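PDB 4LLS: geranyltranstransferase, which probably catalyses the condensation of isopentenyl diphosphate with an allylic diphosphate such as geranyl or farnesyl diphosphate, building longer isoprenoid diphosphates. Local coordinates for residues A[97-102]-A[111-116]; A[117-122]-A[126-131]; A[236-241]-A[250-255]. All coordinates share one frame; numbering follows the deposited sequence.

Contact 1: A[97-102]-A[111-116]; sequences YSLVHD and DMRRGQ. With CA (calcium ion), chain F; GST (geranyl S-thiolodiphosphate), chain D; IPE (3-methylbut-3-enyl trihydrogen diphosphate), chain C.
Leu99, on the last turns of helix 81-102, packs against Arg113 and Arg114 of a small beta hairpin. The contact is a wall of the active site, and the substrate isopentenyl diphosphate and the substrate analogue geranyl thiolodiphosphate both lie along it. Leu99 CD2 lies over the centre of one face of the Arg113 guanidinium, 3.9 Å above its plane. Leu99 CD1 reaches to 3.9 Å from Arg114 NH1, and its other methyl, CD2, lies 3.6 Å from C2 of the isopentenyl diphosphate. Leu99 thus touches two arginines that serve different diphosphates. The Arg113 chain bends twice (chi2 77°, chi3 65°). This brings its guanidinium edge to the other ligand. Arg113 NH2 gives O1A of the geranyl thiolodiphosphate a nearly straight bond (2.8 Å, 176°), and Arg113 NH1 bonds its O3A. Arg114 is extended from CG to NE instead, and its NE and NH1 take two oxygens of the isopentenyl diphosphate. Asp102 OD2 binds a calcium ion at 2.3 Å, together with Asp108, while Asp102 OD1 is held by Gln175. Asp102 and Asp103 open the first aspartate-rich motif of the family, DDxxxxD, and Asp103 also pairs with Arg113. Strands 112-113 and 116-117 form the hairpin through a type I' turn. Helix 125-144 covers the Val100 and His101 side of helix 81-102, while helix 171-184 lies against Tyr97 and Ser98.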
loop_
_atom_site.group_PDB
_atom_site.type_symbol
_atom_site.label_atom_id
_atom_site.label_comp_id
_atom_site.label_asym_id
_atom_site.label_seq_id
_atom_site.Cartn_x
_atom_site.Cartn_y
_atom_site.Cartn_z
ATOM N N TYR A 97 -5.655 -6.903 -0.983
ATOM C CA TYR A 97 -4.435 -6.596 -1.749
ATOM C C TYR A 97 -3.443 -7.729 -1.570
ATOM O O TYR A 97 -2.825 -8.208 -2.567
ATOM C CB TYR A 97 -3.824 -5.240 -1.316
ATOM C CG TYR A 97 -2.414 -5.290 -0.801
ATOM C CD1 TYR A 97 -1.338 -5.542 -1.649
ATOM C CD2 TYR A 97 -2.118 -4.956 0.491
ATOM C CE1 TYR A 97 -0.065 -5.625 -1.146
ATOM C CE2 TYR A 97 -0.827 -4.876 0.961
ATOM C CZ TYR A 97 0.212 -5.241 0.142
ATOM O OH TYR A 97 1.503 -5.332 0.620
ATOM N N SER A 98 -3.274 -8.199 -0.351
ATOM C CA SER A 98 -2.285 -9.240 -0.064
ATOM C C SER A 98 -2.594 -10.506 -0.837
ATOM O O SER A 98 -1.680 -11.179 -1.308
ATOM C CB SER A 98 -2.184 -9.518 1.463
ATOM O OG SER A 98 -3.288 -10.311 1.934
ATOM N N LEU A 99 -3.868 -10.800 -1.032
ATOM C CA LEU A 99 -4.266 -12.045 -1.734
ATOM C C LEU A 99 -4.049 -11.869 -3.241
ATOM O O LEU A 99 -3.644 -12.826 -3.922
ATOM C CB LEU A 99 -5.706 -12.428 -1.457
ATOM C CG LEU A 99 -6.071 -12.707 0.010
ATOM C CD1 LEU A 99 -7.539 -13.095 0.120
ATOM C CD2 LEU A 99 -5.154 -13.712 0.669
ATOM N N VAL A 100 -4.290 -10.694 -3.772
ATOM C CA VAL A 100 -4.087 -10.452 -5.204
ATOM C C VAL A 100 -2.620 -10.690 -5.508
ATOM O O VAL A 100 -2.260 -11.342 -6.510
ATOM C CB VAL A 100 -4.497 -9.046 -5.615
ATOM C CG1 VAL A 100 -4.104 -8.783 -7.054
ATOM C CG2 VAL A 100 -5.984 -8.870 -5.445
ATOM N N HIS A 101 -1.746 -10.117 -4.707
ATOM C CA HIS A 101 -0.308 -10.333 -4.912
ATOM C C HIS A 101 0.134 -11.756 -4.629
ATOM O O HIS A 101 0.911 -12.306 -5.419
ATOM C CB HIS A 101 0.531 -9.288 -4.162
ATOM C CG HIS A 101 0.448 -7.928 -4.775
ATOM N ND1 HIS A 101 1.252 -6.875 -4.383
ATOM C CD2 HIS A 101 -0.256 -7.479 -5.832
ATOM C CE1 HIS A 101 0.982 -5.823 -5.114
ATOM N NE2 HIS A 101 0.055 -6.154 -5.997
ATOM N N ASP A 102 -0.350 -12.382 -3.562
ATOM C CA ASP A 102 0.004 -13.761 -3.239
ATOM C C ASP A 102 -0.348 -14.693 -4.389
ATOM O O ASP A 102 0.356 -15.691 -4.595
ATOM C CB ASP A 102 -0.695 -14.230 -1.959
ATOM C CG ASP A 102 -0.199 -15.616 -1.468
ATOM O OD1 ASP A 102 0.998 -15.743 -1.142
ATOM O OD2 ASP A 102 -1.064 -16.504 -1.334
ATOM N N ASP A 111 -5.073 -19.890 -9.705
ATOM C CA ASP A 111 -6.047 -19.528 -10.722
ATOM C C ASP A 111 -7.441 -19.172 -10.195
ATOM O O ASP A 111 -8.222 -18.537 -10.903
ATOM C CB ASP A 111 -6.217 -20.698 -11.720
ATOM C CG ASP A 111 -4.986 -20.955 -12.562
ATOM O OD1 ASP A 111 -4.984 -21.994 -13.269
ATOM O OD2 ASP A 111 -4.083 -20.093 -12.623
ATOM N N MET A 112 -7.737 -19.572 -8.959
ATOM C CA MET A 112 -9.046 -19.386 -8.369
ATOM C C MET A 112 -8.931 -18.905 -6.924
ATOM O O MET A 112 -8.032 -19.324 -6.193
ATOM C CB MET A 112 -9.831 -20.696 -8.437
ATOM C CG MET A 112 -11.261 -20.597 -7.945
ATOM S SD MET A 112 -12.191 -22.144 -8.150
ATOM C CE MET A 112 -11.258 -23.256 -7.092
ATOM N N ARG A 113 -9.828 -18.003 -6.555
ATOM C CA ARG A 113 -9.900 -17.428 -5.199
ATOM C C ARG A 113 -11.379 -17.064 -5.009
ATOM O O ARG A 113 -11.988 -16.436 -5.860
ATOM C CB ARG A 113 -8.981 -16.185 -5.152
ATOM C CG ARG A 113 -9.144 -15.183 -4.003
ATOM C CD ARG A 113 -8.552 -15.645 -2.704
ATOM N NE ARG A 113 -7.095 -15.806 -2.717
ATOM C CZ ARG A 113 -6.462 -16.545 -1.824
ATOM N NH1 ARG A 113 -5.169 -16.735 -1.926
ATOM N NH2 ARG A 113 -7.112 -17.009 -0.755
ATOM N N ARG A 114 -11.935 -17.451 -3.872
ATOM C CA ARG A 114 -13.334 -17.164 -3.546
ATOM C C ARG A 114 -14.305 -17.641 -4.646
ATOM O O ARG A 114 -15.353 -17.010 -4.882
ATOM C CB ARG A 114 -13.554 -15.677 -3.247
ATOM C CG ARG A 114 -12.858 -15.231 -1.961
ATOM C CD ARG A 114 -12.736 -13.721 -1.917
ATOM N NE ARG A 114 -12.072 -13.237 -0.712
ATOM C CZ ARG A 114 -11.782 -11.961 -0.502
ATOM N NH1 ARG A 114 -11.129 -11.600 0.582
ATOM N NH2 ARG A 114 -12.102 -11.061 -1.439
ATOM N N GLY A 115 -13.936 -18.744 -5.282
ATOM C CA GLY A 115 -14.770 -19.409 -6.291
ATOM C C GLY A 115 -14.740 -18.775 -7.660
ATOM O O GLY A 115 -15.517 -19.150 -8.540
ATOM N N GLN A 116 -13.868 -17.786 -7.840
ATOM C CA GLN A 116 -13.792 -17.054 -9.090
ATOM C C GLN A 116 -12.353 -17.007 -9.601
ATOM O O GLN A 116 -11.400 -17.220 -8.844
ATOM C CB GLN A 116 -14.300 -15.615 -8.884
ATOM C CG GLN A 116 -15.726 -15.503 -8.360
ATOM C CD GLN A 116 -16.743 -16.002 -9.367
ATOM O OE1 GLN A 116 -16.507 -15.961 -10.577
ATOM N NE2 GLN A 116 -17.852 -16.541 -8.872
HETATM CA CA CA F . -1.501 -18.732 -1.219
HETATM P PA GST D . -4.312 -19.198 0.821
HETATM O O1A GST D . -5.706 -18.601 1.003
HETATM O O2A GST D . -4.207 -20.680 1.158
HETATM O O3A GST D . -3.695 -18.849 -0.529
HETATM O O1B GST D . -3.427 -18.426 1.894
HETATM P PB GST D . -1.951 -18.863 2.276
HETATM O O2B GST D . -1.889 -20.038 3.149
HETATM O O3B GST D . -1.087 -18.983 0.975
HETATM S S1 GST D . -1.369 -17.311 3.371
HETATM C C1 GST D . -1.587 -16.060 2.151
HETATM C C2 GST D . -0.655 -14.887 2.344
HETATM C C3 GST D . -1.027 -13.783 3.010
HETATM C C10 GST D . -2.348 -13.690 3.694
HETATM C C4 GST D . -0.085 -12.641 3.186
HETATM C C5 GST D . 0.586 -12.357 1.835
HETATM C C6 GST D . 1.536 -11.209 1.938
HETATM C C7 GST D . 1.872 -10.419 0.894
HETATM C C9 GST D . 1.389 -10.541 -0.535
HETATM C C8 GST D . 2.806 -9.306 1.251
HETATM C C1 IPE C . -7.107 -16.427 3.312
HETATM O O1 IPE C . -7.842 -15.713 4.326
HETATM C C2 IPE C . -5.637 -16.036 3.416
HETATM C C3 IPE C . -5.074 -16.382 4.771
HETATM C C4 IPE C . -4.532 -15.455 5.560
HETATM C C5 IPE C . -4.978 -17.817 5.187
HETATM P PA IPE C . -9.398 -16.003 4.525
HETATM O O1A IPE C . -9.629 -17.511 4.699
HETATM O O2A IPE C . -9.840 -15.142 5.620
HETATM O O3A IPE C . -10.063 -15.520 3.169
HETATM P PB IPE C . -11.434 -14.783 2.718
HETATM O O1B IPE C . -11.704 -15.278 1.305
HETATM O O2B IPE C . -12.513 -15.189 3.680
HETATM O O3B IPE C . -11.097 -13.316 2.846
HETATM O O HOH W 1 -1.651 -21.091 -1.453
HETATM O O HOH W 2 -2.371 -18.387 -3.478
#

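Contact 2: A[117-122]-A[126-131]; sequences PTVHKK and ATAVLA. With GST (geranyl S-thiolodiphosphate), chain I.
Val119 meets Ala128 just after the first aspartate-rich motif of the all-helical prenyl synthase fold, where the short helix 119-122 leans on the start of helix 125-144. From CB outward, the valine closes on the alanine step by step. Its CB is 4.1 Å from Ala128 CB. The branch CG1 stands anti to the backbone N (chi1 170°), which carries it over the surface of the longer helix. There Val119 CG1 touches the backbone, 3.5 Å from Ala128 CA, with Ala128 CB close by at 3.7 Å. A looser approach, 4.3 Å, brings Val119 CG1 to Thr127 C. The small alanine side chain lets the two backbones come near: the CA atoms of His120 and Ala128 are 5.1 Å apart.

His120 adds the second touch. Its CB lies 3.8 Å from Ala128 CB, so the methyl group of the alanine is met by both Val119 and His120. The imidazole does not join in this contact. With chi1 at 58° it packs on Pro105, and its NE2 makes weak hydrogen bonds to the backbone oxygens of Asp103 and Asp110, in the aspartate-rich loop. Thr127 turns its hydroxyl to Asp124, in the link between the two helices.

Helix 50-59 lies against the same place, with Ala54 packing on Val119, Thr127 and Ala131. On another side of helix 125-144, Leu130 CD2 comes within 3.4 Å of C9, at the tail of the geranyl thiolodiphosphate held by the second subunit. Val129 packs there on His101 of that subunit. Across the contact no hydrogen bond or charge pair forms. Aliphatic side-chain carbons and backbone atoms do the touching, so the two helices are held here by close fit and buried apolar surface.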
loop_
_atom_site.group_PDB
_atom_site.type_symbol
_atom_site.label_atom_id
_atom_site.label_comp_id
_atom_site.label_asym_id
_atom_site.label_seq_id
_atom_site.Cartn_x
_atom_site.Cartn_y
_atom_site.Cartn_z
ATOM N N PRO A 117 -12.171 -16.679 -10.876
ATOM C CA PRO A 117 -10.805 -16.543 -11.358
ATOM C C PRO A 117 -10.100 -15.443 -10.582
ATOM O O PRO A 117 -10.736 -14.453 -10.175
ATOM C CB PRO A 117 -10.975 -16.103 -12.813
ATOM C CG PRO A 117 -12.355 -16.505 -13.200
ATOM C CD PRO A 117 -13.179 -16.561 -11.948
ATOM N N THR A 118 -8.820 -15.654 -10.352
ATOM C CA THR A 118 -7.984 -14.614 -9.794
ATOM C C THR A 118 -7.803 -13.438 -10.747
ATOM O O THR A 118 -8.049 -13.521 -11.949
ATOM C CB THR A 118 -6.630 -15.193 -9.411
ATOM O OG1 THR A 118 -6.108 -15.971 -10.505
ATOM C CG2 THR A 118 -6.759 -16.044 -8.215
ATOM N N VAL A 119 -7.370 -12.298 -10.213
ATOM C CA VAL A 119 -7.284 -11.109 -11.006
ATOM C C VAL A 119 -6.384 -11.297 -12.230
ATOM O O VAL A 119 -6.706 -10.806 -13.315
ATOM C CB VAL A 119 -6.830 -9.890 -10.168
ATOM C CG1 VAL A 119 -6.513 -8.704 -11.048
ATOM C CG2 VAL A 119 -7.942 -9.535 -9.198
ATOM N N HIS A 120 -5.198 -11.877 -12.036
ATOM C CA HIS A 120 -4.258 -11.992 -13.146
ATOM C C HIS A 120 -4.778 -12.930 -14.234
ATOM O O HIS A 120 -4.333 -12.854 -15.355
ATOM C CB HIS A 120 -2.904 -12.435 -12.696
ATOM C CG HIS A 120 -2.877 -13.738 -11.990
ATOM N ND1 HIS A 120 -2.540 -14.923 -12.618
ATOM C CD2 HIS A 120 -3.117 -14.053 -10.700
ATOM C CE1 HIS A 120 -2.592 -15.905 -11.735
ATOM N NE2 HIS A 120 -2.906 -15.396 -10.561
ATOM N N LYS A 121 -5.659 -13.842 -13.853
ATOM C CA LYS A 121 -6.285 -14.763 -14.823
ATOM C C LYS A 121 -7.398 -14.088 -15.606
ATOM O O LYS A 121 -7.482 -14.217 -16.829
ATOM C CB LYS A 121 -6.815 -16.003 -14.099
ATOM C CG LYS A 121 -5.768 -17.049 -13.802
ATOM C CD LYS A 121 -5.327 -17.730 -15.087
ATOM C CE LYS A 121 -3.990 -18.418 -14.915
ATOM N NZ LYS A 121 -3.513 -19.005 -16.198
ATOM N N LYS A 122 -8.254 -13.333 -14.920
ATOM C CA LYS A 122 -9.351 -12.628 -15.544
ATOM C C LYS A 122 -8.887 -11.429 -16.374
ATOM O O LYS A 122 -9.499 -11.060 -17.373
ATOM C CB LYS A 122 -10.370 -12.208 -14.489
ATOM C CG LYS A 122 -11.632 -11.564 -15.023
ATOM C CD LYS A 122 -12.725 -11.566 -13.965
ATOM C CE LYS A 122 -13.904 -10.689 -14.352
ATOM N NZ LYS A 122 -14.595 -11.208 -15.554
ATOM N N ALA A 126 -0.122 -7.434 -14.954
ATOM C CA ALA A 126 0.078 -5.991 -14.661
ATOM C C ALA A 126 -1.144 -5.444 -13.933
ATOM O O ALA A 126 -1.029 -4.665 -12.971
ATOM C CB ALA A 126 0.284 -5.199 -15.941
ATOM N N THR A 127 -2.315 -5.818 -14.410
ATOM C CA THR A 127 -3.547 -5.361 -13.788
ATOM C C THR A 127 -3.612 -5.861 -12.334
ATOM O O THR A 127 -4.038 -5.099 -11.440
ATOM C CB THR A 127 -4.765 -5.842 -14.603
ATOM O OG1 THR A 127 -4.661 -5.322 -15.930
ATOM C CG2 THR A 127 -6.042 -5.371 -14.003
ATOM N N ALA A 128 -3.151 -7.084 -12.077
ATOM C CA ALA A 128 -3.159 -7.642 -10.738
ATOM C C ALA A 128 -2.184 -6.892 -9.851
ATOM O O ALA A 128 -2.513 -6.543 -8.694
ATOM C CB ALA A 128 -2.876 -9.129 -10.759
ATOM N N VAL A 129 -0.970 -6.633 -10.343
ATOM C CA VAL A 129 -0.005 -5.870 -9.563
ATOM C C VAL A 129 -0.595 -4.513 -9.189
ATOM O O VAL A 129 -0.572 -4.120 -7.992
ATOM C CB VAL A 129 1.315 -5.686 -10.316
ATOM C CG1 VAL A 129 2.207 -4.669 -9.584
ATOM C CG2 VAL A 129 2.039 -7.025 -10.504
ATOM N N LEU A 130 -1.188 -3.823 -10.146
ATOM C CA LEU A 130 -1.645 -2.459 -9.904
ATOM C C LEU A 130 -2.892 -2.441 -9.055
ATOM O O LEU A 130 -3.055 -1.553 -8.204
ATOM C CB LEU A 130 -1.848 -1.672 -11.226
ATOM C CG LEU A 130 -0.556 -1.380 -12.013
ATOM C CD1 LEU A 130 -0.973 -0.764 -13.339
ATOM C CD2 LEU A 130 0.373 -0.451 -11.270
ATOM N N ALA A 131 -3.802 -3.399 -9.256
ATOM C CA ALA A 131 -4.995 -3.440 -8.435
ATOM C C ALA A 131 -4.601 -3.716 -6.986
ATOM O O ALA A 131 -5.189 -3.095 -6.092
ATOM C CB ALA A 131 -5.969 -4.524 -8.926
HETATM P PA GST I . 10.681 6.447 -16.402
HETATM O O1A GST I . 10.822 7.041 -17.809
HETATM O O2A GST I . 10.603 4.925 -16.368
HETATM O O3A GST I . 11.589 7.032 -15.360
HETATM O O1B GST I . 9.263 6.897 -15.937
HETATM P PB GST I . 8.056 6.822 -16.943
HETATM O O2B GST I . 7.894 5.463 -17.480
HETATM O O3B GST I . 8.176 7.962 -18.090
HETATM S S1 GST I . 6.602 7.275 -15.677
HETATM C C1 GST I . 7.145 6.149 -14.429
HETATM C C2 GST I . 5.952 5.650 -13.667
HETATM C C3 GST I . 5.595 6.205 -12.505
HETATM C C10 GST I . 6.363 7.361 -11.941
HETATM C C4 GST I . 4.351 5.735 -11.822
HETATM C C5 GST I . 4.253 4.208 -11.896
HETATM C C6 GST I . 2.985 3.851 -11.182
HETATM C C7 GST I . 2.729 2.674 -10.609
HETATM C C9 GST I . 1.385 2.566 -9.956
HETATM C C8 GST I . 3.691 1.529 -10.534
#

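Contact 3: A[236-241]-A[250-255]; sequences IADDIL and VGKAVG. With CA (calcium ion), chain E; GST (geranyl S-thiolodiphosphate), chain D; IPE (3-methylbut-3-enyl trihydrogen diphosphate), chain C.
Lys252 NZ forms a salt bridge with Asp238 OD2 at 2.8 Å, taking the syn lone pair of that oxygen. The same ammonium group gives a hydrogen bond to O1A of the geranyl thiolodiphosphate at 2.7 Å and a weak one to its O2A. The other carboxylate oxygen, Asp238 OD1, binds a calcium ion at 2.3 Å. That ion also takes O2A and O2B of the diphosphate and three waters. One carboxylate therefore serves a metal and a lysine, and both in turn hold the same leaving group. Their positive charge would probably stabilise the diphosphate as it departs. Lys252 gets there with an extended chain beyond CG, although CG itself sits between the backbone N and carbonyl carbon (chi1 63°). Replaced by an alanine, Lys252 would probably leave Asp238 OD2 without its charged mate and the terminal phosphate of the geranyl thiolodiphosphate with one positive group fewer.

Asp238, Asp239 and Asp242 belong to the second aspartate-rich motif, DDxxD, of the trans-prenyl synthases, carried here on helix 221-244. Asp239 works from the second shell. Its OD1 accepts a hydrogen bond from a calcium-bound water at 2.8 Å, and Gln235 and Phe265 N fix its carboxylate. A further calcium-bound water donates to Asp238 O. The methyl carbon C5 of the isopentenyl diphosphate rests 3.5 Å from Asp238 CG.

Farther from the metal the contact turns apolar. Leu241 CD2 meets Val250 CG2 at 4.3 Å, and Val254 CG1 packs against the backbone Leu241 O at 3.6 Å. Arg309, near the end of the chain, also lies on Leu241.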
loop_
_atom_site.group_PDB
_atom_site.type_symbol
_atom_site.label_atom_id
_atom_site.label_comp_id
_atom_site.label_asym_id
_atom_site.label_seq_id
_atom_site.Cartn_x
_atom_site.Cartn_y
_atom_site.Cartn_z
ATOM N N ILE A 236 -4.082 -22.620 11.678
ATOM C CA ILE A 236 -4.119 -24.075 11.783
ATOM C C ILE A 236 -5.307 -24.590 10.995
ATOM O O ILE A 236 -5.201 -25.524 10.200
ATOM C CB ILE A 236 -4.181 -24.553 13.237
ATOM C CG1 ILE A 236 -2.858 -24.212 13.937
ATOM C CG2 ILE A 236 -4.448 -26.065 13.307
ATOM C CD1 ILE A 236 -2.870 -24.370 15.442
ATOM N N ALA A 237 -6.439 -23.922 11.136
ATOM C CA ALA A 237 -7.627 -24.305 10.409
ATOM C C ALA A 237 -7.445 -24.184 8.918
ATOM O O ALA A 237 -7.900 -25.044 8.174
ATOM C CB ALA A 237 -8.805 -23.461 10.858
ATOM N N ASP A 238 -6.824 -23.102 8.463
ATOM C CA ASP A 238 -6.500 -22.958 7.049
ATOM C C ASP A 238 -5.615 -24.098 6.530
ATOM O O ASP A 238 -5.779 -24.558 5.420
ATOM C CB ASP A 238 -5.853 -21.585 6.773
ATOM C CG ASP A 238 -5.710 -21.288 5.283
ATOM O OD1 ASP A 238 -4.563 -21.397 4.774
ATOM O OD2 ASP A 238 -6.731 -21.147 4.561
ATOM N N ASP A 239 -4.630 -24.473 7.342
ATOM C CA ASP A 239 -3.695 -25.553 6.958
ATOM C C ASP A 239 -4.440 -26.896 6.901
ATOM O O ASP A 239 -4.184 -27.727 6.024
ATOM C CB ASP A 239 -2.566 -25.618 7.972
ATOM C CG ASP A 239 -1.567 -24.451 7.881
ATOM O OD1 ASP A 239 -1.580 -23.578 6.957
ATOM O OD2 ASP A 239 -0.730 -24.395 8.813
ATOM N N ILE A 240 -5.366 -27.108 7.816
ATOM C CA ILE A 240 -6.243 -28.292 7.783
ATOM C C ILE A 240 -7.124 -28.329 6.519
ATOM O O ILE A 240 -7.267 -29.368 5.865
ATOM C CB ILE A 240 -7.093 -28.419 9.076
ATOM C CG1 ILE A 240 -6.212 -28.750 10.294
ATOM C CG2 ILE A 240 -8.177 -29.484 8.909
ATOM C CD1 ILE A 240 -6.852 -28.624 11.664
ATOM N N LEU A 241 -7.736 -27.201 6.161
ATOM C CA LEU A 241 -8.552 -27.111 4.956
ATOM C C LEU A 241 -7.757 -27.431 3.697
ATOM O O LEU A 241 -8.322 -28.001 2.741
ATOM C CB LEU A 241 -9.197 -25.699 4.840
ATOM C CG LEU A 241 -10.320 -25.375 5.819
ATOM C CD1 LEU A 241 -10.673 -23.887 5.699
ATOM C CD2 LEU A 241 -11.552 -26.240 5.623
ATOM N N VAL A 250 -14.262 -24.313 -0.264
ATOM C CA VAL A 250 -13.214 -23.375 0.113
ATOM C C VAL A 250 -13.011 -22.295 -0.942
ATOM O O VAL A 250 -12.596 -21.177 -0.615
ATOM C CB VAL A 250 -11.867 -24.066 0.404
ATOM C CG1 VAL A 250 -10.872 -23.023 0.901
ATOM C CG2 VAL A 250 -12.029 -25.162 1.456
ATOM N N GLY A 251 -13.336 -22.589 -2.200
ATOM C CA GLY A 251 -13.227 -21.586 -3.247
ATOM C C GLY A 251 -11.840 -21.354 -3.824
ATOM O O GLY A 251 -11.619 -20.405 -4.591
ATOM N N LYS A 252 -10.885 -22.185 -3.423
ATOM C CA LYS A 252 -9.528 -22.127 -3.931
ATOM C C LYS A 252 -9.022 -23.576 -3.997
ATOM O O LYS A 252 -9.646 -24.479 -3.431
ATOM C CB LYS A 252 -8.629 -21.301 -2.984
ATOM C CG LYS A 252 -8.474 -21.892 -1.579
ATOM C CD LYS A 252 -8.037 -20.864 -0.516
ATOM C CE LYS A 252 -7.564 -21.539 0.771
ATOM N NZ LYS A 252 -7.396 -20.559 1.905
ATOM N N ALA A 253 -7.918 -23.781 -4.700
ATOM C CA ALA A 253 -7.330 -25.114 -4.787
ATOM C C ALA A 253 -6.843 -25.594 -3.433
ATOM O O ALA A 253 -6.380 -24.801 -2.584
ATOM C CB ALA A 253 -6.193 -25.125 -5.772
ATOM N N VAL A 254 -6.971 -26.902 -3.224
ATOM C CA VAL A 254 -6.469 -27.569 -2.039
ATOM C C VAL A 254 -5.415 -28.603 -2.428
ATOM O O VAL A 254 -5.154 -28.824 -3.626
ATOM C CB VAL A 254 -7.597 -28.267 -1.256
ATOM C CG1 VAL A 254 -8.620 -27.251 -0.755
ATOM C CG2 VAL A 254 -8.280 -29.328 -2.121
ATOM N N GLY A 255 -4.752 -29.143 -1.412
ATOM C CA GLY A 255 -3.611 -30.032 -1.619
ATOM C C GLY A 255 -2.345 -29.332 -2.067
ATOM O O GLY A 255 -1.396 -29.980 -2.501
HETATM CA CA CA E . -3.401 -21.985 2.921
HETATM P PA GST D . -4.312 -19.198 0.821
HETATM O O1A GST D . -5.706 -18.601 1.003
HETATM O O2A GST D . -4.207 -20.680 1.158
HETATM O O3A GST D . -3.695 -18.849 -0.529
HETATM O O1B GST D . -3.427 -18.426 1.894
HETATM P PB GST D . -1.951 -18.863 2.276
HETATM O O2B GST D . -1.889 -20.038 3.149
HETATM O O3B GST D . -1.087 -18.983 0.975
HETATM S S1 GST D . -1.369 -17.311 3.371
HETATM C C1 GST D . -1.587 -16.060 2.151
HETATM C C2 GST D . -0.655 -14.887 2.344
HETATM C C3 GST D . -1.027 -13.783 3.010
HETATM C C10 GST D . -2.348 -13.690 3.694
HETATM C C4 GST D . -0.085 -12.641 3.186
HETATM C C5 GST D . 0.586 -12.357 1.835
HETATM C C6 GST D . 1.536 -11.209 1.938
HETATM C C7 GST D . 1.872 -10.419 0.894
HETATM C C9 GST D . 1.389 -10.541 -0.535
HETATM C C8 GST D . 2.806 -9.306 1.251
HETATM C C1 IPE C . -7.107 -16.427 3.312
HETATM O O1 IPE C . -7.842 -15.713 4.326
HETATM C C2 IPE C . -5.637 -16.036 3.416
HETATM C C3 IPE C . -5.074 -16.382 4.771
HETATM C C4 IPE C . -4.532 -15.455 5.560
HETATM C C5 IPE C . -4.978 -17.817 5.187
HETATM P PA IPE C . -9.398 -16.003 4.525
HETATM O O1A IPE C . -9.629 -17.511 4.699
HETATM O O2A IPE C . -9.840 -15.142 5.620
HETATM O O3A IPE C . -10.063 -15.520 3.169
HETATM P PB IPE C . -11.434 -14.783 2.718
HETATM O O1B IPE C . -11.704 -15.278 1.305
HETATM O O2B IPE C . -12.513 -15.189 3.680
HETATM O O3B IPE C . -11.097 -13.316 2.846
HETATM O O HOH W 3 -5.354 -23.468 2.668
HETATM O O HOH W 4 -2.233 -23.512 4.227
HETATM O O HOH W 5 -2.341 -23.267 1.269
#

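In the fold
The three contacts follow one another along the chain; none nests in or crosses another. Contact 1 closes the loop after helix 81-102, bringing the following hairpin back to that helix. The hairpin leads straight into contact 2, which closes the short link into helix 125-144. The two are joined by Asp111 with Thr118 and by His101 with Val129, and both reach the second subunit. Far later, contact 3 closes the segment holding helix 247-250 at the end of helix 221-244. It meets contact 1 through Gly115 and Gly251, and both contacts touch the isopentenyl diphosphate and the geranyl thiolodiphosphate. Contacts 2 and 3 do not touch; contact 1 lies against each.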